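Long-range contact in GST N-terminal domain-containing protein (Pseudomonas syringae pv. tomato, PDB 3IC8), which is of unknown function but has the sequence of a glutathione S-transferase-like protein and so may use glutathione: residues L163-L174 with Y205-V215. Residues are numbered along the deposited sequence; the frame is centred on the assembly and turned at random.
Sequences LESQLSHGGDFL and YPSVSVWLDRV
The indole of W211 has L174 CD2 on one face, 4.0 Å above the ring plane, and V215 CG2 of its own helix on the opposite face, 3.4 Å above it, both offset toward the rim. At its edge, in plane, sits the carbonyl O of D172, 3.4 Å from W211 CD1. W211 leaves its helix pointing at the 163-174 segment, and with CG anti to the backbone N the ring lies alongside it. L167 CD1 comes within 3.5 Å of W211 CB. The guanidinium of R214 takes D172 OD1 over one face. OD1 is 3.6 Å from R214 NE and well out of the guanidinium plane, so this salt bridge rests on charge alone. V215 CG2 also meets the edge of the F173 ring.

At the other end, the bent chain of E164 (chi2 63°) carries its carboxylate to the first turn of helix 206-216, beside S207 and V208. The S207 N to E164 OE1 bond, 3.0 Å with an N-H...O angle of 123°, is weak, as is that from V208 N; an acidic group at a helix N-terminus would probably be favoured by the dipole. L163 CD2 packs on V208 CG1 at 3.6 Å.

Helix segments 163-167 and 206-215 cross at 74°, within the GST C-terminal helical domain. D182 of helix 180-193 accepts hydrogen bonds from W211 NE1 and L174 N; F173 and D172 pack on S224 and D225 in strand 222-225 of the second subunit.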
loop_
_atom_site.group_PDB
_atom_site.type_symbol
_atom_site.label_atom_id
_atom_site.label_comp_id
_atom_site.label_asym_id
_atom_site.label_seq_id
_atom_site.Cartn_x
_atom_site.Cartn_y
_atom_site.Cartn_z
ATOM N N LEU A 163 9.239 17.013 -14.302
ATOM C CA LEU A 163 8.836 16.503 -13.019
ATOM C C LEU A 163 9.365 15.121 -12.761
ATOM O O LEU A 163 9.772 14.834 -11.685
ATOM C CB LEU A 163 7.336 16.541 -12.866
ATOM C CG LEU A 163 6.753 16.106 -11.539
ATOM C CD1 LEU A 163 7.189 16.961 -10.435
ATOM C CD2 LEU A 163 5.289 16.095 -11.624
ATOM N N GLU A 164 9.368 14.290 -13.790
ATOM C CA GLU A 164 9.965 12.973 -13.777
ATOM C C GLU A 164 11.448 13.011 -13.546
ATOM O O GLU A 164 11.948 12.259 -12.786
ATOM C CB GLU A 164 9.638 12.230 -15.068
ATOM C CG GLU A 164 10.237 10.846 -15.230
ATOM C CD GLU A 164 9.758 9.858 -14.210
ATOM O OE1 GLU A 164 8.759 10.119 -13.579
ATOM O OE2 GLU A 164 10.383 8.813 -14.010
ATOM N N SER A 165 12.140 13.938 -14.175
ATOM C CA SER A 165 13.544 14.120 -13.923
ATOM C C SER A 165 13.881 14.498 -12.487
ATOM O O SER A 165 14.821 14.029 -11.959
ATOM C CB SER A 165 14.093 15.202 -14.826
ATOM O OG SER A 165 14.516 14.686 -16.040
ATOM N N GLN A 166 13.141 15.386 -11.869
ATOM C CA GLN A 166 13.353 15.698 -10.480
ATOM C C GLN A 166 13.072 14.571 -9.478
ATOM O O GLN A 166 13.792 14.387 -8.543
ATOM C CB GLN A 166 12.564 16.935 -10.116
ATOM C CG GLN A 166 12.421 17.119 -8.666
ATOM C CD GLN A 166 12.080 18.509 -8.276
ATOM O OE1 GLN A 166 11.728 18.749 -7.152
ATOM N NE2 GLN A 166 12.168 19.428 -9.200
ATOM N N LEU A 167 11.995 13.843 -9.686
ATOM C CA LEU A 167 11.577 12.770 -8.808
ATOM C C LEU A 167 12.432 11.520 -8.851
ATOM O O LEU A 167 12.524 10.799 -7.902
ATOM C CB LEU A 167 10.103 12.459 -8.985
ATOM C CG LEU A 167 9.183 13.564 -8.515
ATOM C CD1 LEU A 167 7.782 13.301 -8.843
ATOM C CD2 LEU A 167 9.322 13.786 -7.095
ATOM N N SER A 168 13.077 11.305 -9.967
ATOM C CA SER A 168 13.827 10.115 -10.203
ATOM C C SER A 168 14.963 10.069 -9.227
ATOM O O SER A 168 15.528 9.048 -8.995
ATOM C CB SER A 168 14.302 10.049 -11.637
ATOM O OG SER A 168 15.350 10.937 -11.871
ATOM N N HIS A 169 15.229 11.195 -8.603
ATOM C CA HIS A 169 16.262 11.299 -7.604
ATOM C C HIS A 169 15.860 10.799 -6.244
ATOM O O HIS A 169 16.652 10.764 -5.363
ATOM C CB HIS A 169 16.734 12.720 -7.474
ATOM C CG HIS A 169 17.564 13.165 -8.615
ATOM N ND1 HIS A 169 17.184 14.183 -9.451
ATOM C CD2 HIS A 169 18.740 12.714 -9.086
ATOM C CE1 HIS A 169 18.095 14.346 -10.383
ATOM N NE2 HIS A 169 19.053 13.470 -10.180
ATOM N N GLY A 170 14.626 10.404 -6.073
ATOM C CA GLY A 170 14.206 9.875 -4.806
ATOM C C GLY A 170 13.803 10.823 -3.704
ATOM O O GLY A 170 13.653 10.399 -2.582
ATOM N N GLY A 171 13.628 12.096 -4.019
ATOM C CA GLY A 171 13.099 13.046 -3.069
ATOM C C GLY A 171 11.649 12.763 -2.805
ATOM O O GLY A 171 10.934 12.439 -3.702
ATOM N N ASP A 172 11.222 12.840 -1.567
ATOM C CA ASP A 172 9.851 12.531 -1.256
ATOM C C ASP A 172 8.835 13.484 -1.864
ATOM O O ASP A 172 7.813 13.080 -2.331
ATOM C CB ASP A 172 9.662 12.386 0.256
ATOM C CG ASP A 172 10.078 11.040 0.757
ATOM O OD1 ASP A 172 9.803 10.064 0.084
ATOM O OD2 ASP A 172 10.698 10.948 1.806
ATOM N N PHE A 173 9.151 14.759 -1.827
ATOM C CA PHE A 173 8.259 15.818 -2.203
ATOM C C PHE A 173 8.983 16.860 -3.029
ATOM O O PHE A 173 10.160 16.772 -3.221
ATOM C CB PHE A 173 7.625 16.438 -0.985
ATOM C CG PHE A 173 6.806 15.500 -0.204
ATOM C CD1 PHE A 173 7.324 14.857 0.870
ATOM C CD2 PHE A 173 5.524 15.256 -0.534
ATOM C CE1 PHE A 173 6.584 14.011 1.572
ATOM C CE2 PHE A 173 4.793 14.406 0.185
ATOM C CZ PHE A 173 5.325 13.779 1.234
ATOM N N LEU A 174 8.248 17.815 -3.554
ATOM C CA LEU A 174 8.782 18.777 -4.491
ATOM C C LEU A 174 9.857 19.674 -3.912
ATOM O O LEU A 174 10.785 20.023 -4.573
ATOM C CB LEU A 174 7.668 19.615 -5.113
ATOM C CG LEU A 174 6.606 18.918 -5.940
ATOM C CD1 LEU A 174 5.602 19.870 -6.335
ATOM C CD2 LEU A 174 7.169 18.310 -7.117
ATOM N N TYR A 205 4.965 8.469 -16.579
ATOM C CA TYR A 205 6.109 8.858 -15.827
ATOM C C TYR A 205 6.010 8.249 -14.480
ATOM O O TYR A 205 5.253 8.673 -13.664
ATOM C CB TYR A 205 6.131 10.360 -15.734
ATOM C CG TYR A 205 5.803 10.997 -17.029
ATOM C CD1 TYR A 205 4.509 11.121 -17.436
ATOM C CD2 TYR A 205 6.784 11.443 -17.854
ATOM C CE1 TYR A 205 4.206 11.670 -18.603
ATOM C CE2 TYR A 205 6.487 12.002 -19.027
ATOM C CZ TYR A 205 5.192 12.122 -19.399
ATOM O OH TYR A 205 4.872 12.689 -20.581
ATOM N N PRO A 206 6.788 7.224 -14.262
ATOM C CA PRO A 206 6.663 6.382 -13.092
ATOM C C PRO A 206 6.938 7.057 -11.799
ATOM O O PRO A 206 6.246 6.786 -10.863
ATOM C CB PRO A 206 7.704 5.335 -13.354
ATOM C CG PRO A 206 7.736 5.256 -14.776
ATOM C CD PRO A 206 7.683 6.619 -15.237
ATOM N N SER A 207 7.948 7.899 -11.756
ATOM C CA SER A 207 8.327 8.624 -10.566
ATOM C C SER A 207 7.244 9.544 -10.120
ATOM O O SER A 207 7.048 9.725 -8.966
ATOM C CB SER A 207 9.561 9.444 -10.833
ATOM O OG SER A 207 10.712 8.684 -10.673
ATOM N N VAL A 208 6.571 10.151 -11.060
ATOM C CA VAL A 208 5.463 11.008 -10.782
ATOM C C VAL A 208 4.295 10.283 -10.154
ATOM O O VAL A 208 3.668 10.770 -9.253
ATOM C CB VAL A 208 5.030 11.669 -12.048
ATOM C CG1 VAL A 208 4.032 12.711 -11.779
ATOM C CG2 VAL A 208 6.194 12.257 -12.702
ATOM N N SER A 209 4.005 9.110 -10.663
ATOM C CA SER A 209 2.889 8.326 -10.201
ATOM C C SER A 209 3.050 7.894 -8.748
ATOM O O SER A 209 2.114 7.902 -7.994
ATOM C CB SER A 209 2.696 7.138 -11.135
ATOM O OG SER A 209 1.385 6.638 -11.106
ATOM N N VAL A 210 4.253 7.515 -8.372
ATOM C CA VAL A 210 4.553 7.162 -7.012
ATOM C C VAL A 210 4.415 8.338 -6.080
ATOM O O VAL A 210 3.870 8.227 -5.019
ATOM C CB VAL A 210 5.962 6.628 -6.933
ATOM C CG1 VAL A 210 6.479 6.607 -5.543
ATOM C CG2 VAL A 210 6.038 5.311 -7.550
ATOM N N TRP A 211 4.938 9.471 -6.499
ATOM C CA TRP A 211 4.863 10.697 -5.750
ATOM C C TRP A 211 3.443 11.139 -5.598
ATOM O O TRP A 211 3.058 11.636 -4.569
ATOM C CB TRP A 211 5.681 11.801 -6.426
ATOM C CG TRP A 211 5.310 13.159 -5.980
ATOM C CD1 TRP A 211 5.749 13.784 -4.891
ATOM C CD2 TRP A 211 4.426 14.060 -6.625
ATOM N NE1 TRP A 211 5.202 15.004 -4.795
ATOM C CE2 TRP A 211 4.382 15.203 -5.859
ATOM C CE3 TRP A 211 3.661 14.002 -7.779
ATOM C CZ2 TRP A 211 3.606 16.263 -6.186
ATOM C CZ3 TRP A 211 2.900 15.046 -8.092
ATOM C CH2 TRP A 211 2.870 16.167 -7.310
ATOM N N LEU A 212 2.669 10.973 -6.648
ATOM C CA LEU A 212 1.304 11.400 -6.621
ATOM C C LEU A 212 0.481 10.639 -5.598
ATOM O O LEU A 212 -0.306 11.214 -4.917
ATOM C CB LEU A 212 0.698 11.331 -8.010
ATOM C CG LEU A 212 -0.785 11.591 -8.106
ATOM C CD1 LEU A 212 -1.142 12.944 -7.680
ATOM C CD2 LEU A 212 -1.272 11.348 -9.445
ATOM N N ASP A 213 0.689 9.342 -5.503
ATOM C CA ASP A 213 -0.007 8.518 -4.540
ATOM C C ASP A 213 0.355 8.891 -3.140
ATOM O O ASP A 213 -0.445 8.829 -2.256
ATOM C CB ASP A 213 0.201 7.049 -4.805
ATOM C CG ASP A 213 -0.476 6.599 -6.042
ATOM O OD1 ASP A 213 -1.414 7.263 -6.464
ATOM O OD2 ASP A 213 -0.070 5.594 -6.623
ATOM N N ARG A 214 1.583 9.283 -2.945
ATOM C CA ARG A 214 2.005 9.751 -1.667
ATOM C C ARG A 214 1.288 11.016 -1.237
ATOM O O ARG A 214 0.880 11.146 -0.123
ATOM C CB ARG A 214 3.490 10.014 -1.746
ATOM C CG ARG A 214 4.228 9.933 -0.475
ATOM C CD ARG A 214 5.625 10.444 -0.624
ATOM N NE ARG A 214 6.498 9.416 -1.100
ATOM C CZ ARG A 214 7.180 9.452 -2.226
ATOM N NH1 ARG A 214 7.124 10.493 -3.030
ATOM N NH2 ARG A 214 7.930 8.427 -2.545
ATOM N N VAL A 215 1.164 11.968 -2.134
ATOM C CA VAL A 215 0.476 13.206 -1.857
ATOM C C VAL A 215 -1.007 13.039 -1.598
ATOM O O VAL A 215 -1.558 13.701 -0.784
ATOM C CB VAL A 215 0.737 14.242 -2.932
ATOM C CG1 VAL A 215 0.139 15.517 -2.583
ATOM C CG2 VAL A 215 2.183 14.426 -3.118
#